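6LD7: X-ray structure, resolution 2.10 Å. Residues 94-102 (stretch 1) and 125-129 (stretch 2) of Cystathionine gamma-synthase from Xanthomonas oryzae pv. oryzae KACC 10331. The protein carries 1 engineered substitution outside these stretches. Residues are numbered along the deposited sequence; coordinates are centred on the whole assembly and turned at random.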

ATOM      1  N   VAL C  94     -18.935  17.633  12.105  1.00 26.90           N
ATOM      2  CA  VAL C  94     -19.689  18.909  12.087  1.00 27.39           C
ATOM      3  C   VAL C  94     -20.677  18.970  13.256  1.00 26.09           C
ATOM      4  O   VAL C  94     -20.740  20.002  13.853  1.00 27.12           O
ATOM      5  CB  VAL C  94     -20.440  19.080  10.782  1.00 26.96           C
ATOM      6  CG1 VAL C  94     -21.333  20.298  10.848  1.00 29.33           C
ATOM      7  CG2 VAL C  94     -19.468  19.097   9.598  1.00 28.12           C
ATOM      8  N   LEU C  95     -21.452  17.929  13.491  1.00 26.09           N
ATOM      9  CA  LEU C  95     -22.405  17.881  14.621  1.00 29.68           C
ATOM     10  C   LEU C  95     -21.713  18.217  15.939  1.00 29.85           C
ATOM     11  O   LEU C  95     -22.302  18.977  16.714  1.00 29.94           O
ATOM     12  CB  LEU C  95     -23.070  16.523  14.731  1.00 28.05           C
ATOM     13  CG  LEU C  95     -23.869  16.085  13.503  1.00 28.95           C
ATOM     14  CD1 LEU C  95     -24.382  14.648  13.753  1.00 30.76           C
ATOM     15  CD2 LEU C  95     -25.009  17.033  13.215  1.00 30.04           C
ATOM     16  N   ASN C  96     -20.527  17.668  16.180  1.00 28.59           N
ATOM     17  CA  ASN C  96     -19.784  17.907  17.427  1.00 29.19           C
ATOM     18  C   ASN C  96     -19.130  19.288  17.400  1.00 30.67           C
ATOM     19  O   ASN C  96     -19.051  19.929  18.442  1.00 29.72           O
ATOM     20  CB  ASN C  96     -18.706  16.847  17.616  1.00 31.88           C
ATOM     21  CG  ASN C  96     -19.264  15.555  18.158  1.00 31.49           C
ATOM     22  OD1 ASN C  96     -19.405  15.412  19.377  1.00 37.81           O
ATOM     23  ND2 ASN C  96     -19.527  14.598  17.274  1.00 27.70           N
ATOM     24  N   ALA C  97     -18.654  19.807  16.289  1.00 26.44           N
ATOM     25  CA  ALA C  97     -18.009  21.125  16.342  1.00 29.21           C
ATOM     26  C   ALA C  97     -19.065  22.219  16.479  1.00 31.65           C
ATOM     27  O   ALA C  97     -18.782  23.303  16.997  1.00 31.92           O
ATOM     28  CB  ALA C  97     -17.200  21.393  15.119  1.00 27.81           C
ATOM     29  N   VAL C  98     -20.238  21.999  15.948  1.00 31.93           N
ATOM     30  CA  VAL C  98     -21.189  23.112  15.818  1.00 31.39           C
ATOM     31  C   VAL C  98     -22.279  23.075  16.871  1.00 32.48           C
ATOM     32  O   VAL C  98     -22.763  24.135  17.133  1.00 36.37           O
ATOM     33  CB  VAL C  98     -21.791  23.143  14.412  1.00 32.73           C
ATOM     34  CG1 VAL C  98     -22.808  24.208  14.284  1.00 36.03           C
ATOM     35  CG2 VAL C  98     -20.721  23.432  13.416  1.00 34.63           C
ATOM     36  N   LEU C  99     -22.845  21.952  17.220  1.00 29.47           N
ATOM     37  CA  LEU C  99     -24.089  21.896  18.034  1.00 29.12           C
ATOM     38  C   LEU C  99     -23.774  21.561  19.495  1.00 33.20           C
ATOM     39  O   LEU C  99     -22.713  20.979  19.789  1.00 31.88           O
ATOM     40  CB  LEU C  99     -24.973  20.775  17.493  1.00 30.08           C
ATOM     41  CG  LEU C  99     -25.429  20.908  16.058  1.00 31.08           C
ATOM     42  CD1 LEU C  99     -26.240  19.720  15.588  1.00 31.54           C
ATOM     43  CD2 LEU C  99     -26.293  22.128  15.951  1.00 32.32           C
ATOM     44  N   GLN C 100     -24.704  21.859  20.376  1.00 34.16           N
ATOM     45  CA  GLN C 100     -24.737  21.460  21.806  1.00 37.06           C
ATOM     46  C   GLN C 100     -26.193  21.374  22.269  1.00 40.28           C
ATOM     47  O   GLN C 100     -27.082  21.941  21.580  1.00 35.27           O
ATOM     48  CB  GLN C 100     -23.975  22.507  22.607  1.00 38.39           C
ATOM     49  CG  GLN C 100     -24.627  23.872  22.607  1.00 43.82           C
ATOM     50  CD  GLN C 100     -23.744  24.802  23.396  1.00 47.04           C
ATOM     51  OE1 GLN C 100     -22.588  24.519  23.622  1.00 62.17           O
ATOM     52  NE2 GLN C 100     -24.288  25.885  23.895  1.00 54.65           N
ATOM     53  N   PRO C 101     -26.510  20.719  23.418  1.00 35.87           N
ATOM     54  CA  PRO C 101     -27.905  20.586  23.865  1.00 37.81           C
ATOM     55  C   PRO C 101     -28.559  21.959  23.910  1.00 31.06           C
ATOM     56  O   PRO C 101     -27.905  22.940  24.219  1.00 35.43           O
ATOM     57  CB  PRO C 101     -27.786  19.886  25.253  1.00 37.61           C
ATOM     58  CG  PRO C 101     -26.549  19.027  24.991  1.00 38.13           C
ATOM     59  CD  PRO C 101     -25.597  20.013  24.330  1.00 37.55           C
ATOM     60  N   GLY C 102     -29.821  21.994  23.564  1.00 36.67           N
ATOM     61  CA  GLY C 102     -30.613  23.221  23.383  1.00 36.95           C
ATOM     62  C   GLY C 102     -30.544  23.776  21.961  1.00 40.03           C
ATOM     63  O   GLY C 102     -31.363  24.624  21.644  1.00 39.88           O
ATOM     64  N   LYS C 125     -30.860  10.978  22.378  1.00 41.50           N
ATOM     65  CA  LYS C 125     -30.119  11.198  23.633  1.00 40.25           C
ATOM     66  C   LYS C 125     -30.169  12.649  24.062  1.00 40.61           C
ATOM     67  O   LYS C 125     -29.553  12.958  25.045  1.00 45.15           O
ATOM     68  CB  LYS C 125     -28.639  10.856  23.480  1.00 40.09           C
ATOM     69  CG  LYS C 125     -28.379   9.420  23.103  1.00 42.03           C
ATOM     70  CD  LYS C 125     -26.909   9.123  23.099  1.00 46.01           C
ATOM     71  CE  LYS C 125     -26.637   7.675  23.417  1.00 48.67           C
ATOM     72  NZ  LYS C 125     -25.180   7.505  23.578  1.00 49.39           N
ATOM     73  N   GLY C 126     -30.744  13.579  23.327  1.00 37.59           N
ATOM     74  CA  GLY C 126     -30.723  14.982  23.832  1.00 33.88           C
ATOM     75  C   GLY C 126     -29.418  15.685  23.489  1.00 33.37           C
ATOM     76  O   GLY C 126     -29.174  16.753  24.008  1.00 36.69           O
ATOM     77  N   HIS C 127     -28.666  15.265  22.471  1.00 32.83           N
ATOM     78  CA  HIS C 127     -27.467  16.049  22.059  1.00 34.38           C
ATOM     79  C   HIS C 127     -27.870  17.384  21.399  1.00 32.11           C
ATOM     80  O   HIS C 127     -27.069  18.375  21.431  1.00 32.37           O
ATOM     81  CB  HIS C 127     -26.547  15.192  21.150  1.00 34.93           C
ATOM     82  CG  HIS C 127     -25.763  14.150  21.854  1.00 33.81           C
ATOM     83  ND1 HIS C 127     -26.092  13.713  23.152  1.00 40.98           N
ATOM     84  CD2 HIS C 127     -24.676  13.455  21.465  1.00 35.46           C
ATOM     85  CE1 HIS C 127     -25.258  12.736  23.485  1.00 38.05           C
ATOM     86  NE2 HIS C 127     -24.408  12.566  22.475  1.00 37.92           N
ATOM     87  N   PHE C 128     -29.051  17.419  20.814  1.00 31.97           N
ATOM     88  CA  PHE C 128     -29.579  18.583  20.050  1.00 31.46           C
ATOM     89  C   PHE C 128     -30.990  18.183  19.655  1.00 32.70           C
ATOM     90  O   PHE C 128     -31.328  16.986  19.857  1.00 32.48           O
ATOM     91  CB  PHE C 128     -28.717  18.975  18.819  1.00 32.47           C
ATOM     92  CG  PHE C 128     -28.340  17.840  17.914  1.00 31.63           C
ATOM     93  CD1 PHE C 128     -29.248  17.316  17.015  1.00 32.53           C
ATOM     94  CD2 PHE C 128     -27.054  17.261  17.984  1.00 33.42           C
ATOM     95  CE1 PHE C 128     -28.910  16.209  16.236  1.00 32.48           C
ATOM     96  CE2 PHE C 128     -26.708  16.190  17.170  1.00 31.54           C
ATOM     97  CZ  PHE C 128     -27.649  15.626  16.344  1.00 33.33           C
ATOM     98  N   ALA C 129     -31.790  19.151  19.175  1.00 33.60           N
ATOM     99  CA  ALA C 129     -33.139  18.861  18.657  1.00 35.86           C
ATOM    100  C   ALA C 129     -33.088  18.930  17.103  1.00 34.30           C
ATOM    101  O   ALA C 129     -32.246  19.626  16.537  1.00 32.90           O
ATOM    102  CB  ALA C 129     -34.118  19.857  19.244  1.00 35.27           C
TER

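This is a small, mostly apolar contact in which the end of a helix and the loop after it rest against a short irregular segment, held by one aromatic ring and by close backbone packing, with no hydrogen bond passing between the two stretches. The surface buried is modest, 273 Å² summed over both sides, and F128 contributes the largest share of it.

The backbone sets the stage. Stretch 1 arrives as the last turn of a helix, closed by the bonds from V98 N to V94 O (2.9 Å) and from L99 N to L95 O (3.1 Å). L99 is the first residue to leave helical angles, and from there the chain runs extended through Q100 and P101. Stretch 2 also follows a helix, which finishes in a Schellman motif at G126. The two chains come nearest where P101 CA lies 4.6 Å from F128 CA, so the loop after one helix packs against the segment that follows the other.

The apolar half of the contact is built on helical spacing. L95 and L99 are four residues apart, both have CA-to-CB bonds pointing toward stretch 2, and both adopt the same m,t rotamer, which presents two methyl-bearing ends to one ring. L99 does the closer work: its CD1 is 3.5 Å from F128 CD2 and 3.8 Å from the ring centroid, 22° off the ring normal, a CH-pi contact over the face. A methyl placed there meets the pi cloud while filling space efficiently. L95 CD1 approaches F128 CZ at 4.3 Å, a looser and oblique contact that extends the apolar surface beside L99. F128 itself has its CA-to-CB bond sideways to stretch 1; with chi1 at 49° (p) and chi2 at 78°, the ring still reaches both leucines. All three residues are buried, as suits a pairing that depends on dispersion and the exclusion of water.

The polar atoms at the other end follow a different rule. H127 O sits 3.1 Å from P101 N, a distance that would suit a hydrogen bond, but the proline nitrogen has no hydrogen to share. The same oxygen lies 3.2 Å from Q100 C and 3.4 Å from P101 CA, the latter a CA-H...O contact with an angle of 120° at the hydrogen, bent and therefore at most a slight attraction. H127 thus meets stretch 1 through its carbonyl, while its CA-to-CB bond points away. Beside it, P101 CG packs 3.6 Å from G126 O, setting the proline ring against the backbone.

The glycines answer to local backbone geometry. At G126 a CB would be jammed against the carbonyl oxygen of K125, and at G102 positive phi by itself favours glycine; in neither case would an ideal CB come within 5.5 Å of the opposite stretch. The rule to read here is economical: two leucines one helical turn apart meet one aromatic ring from the same side, one over its face and one obliquely, and backbone shape completes the fit.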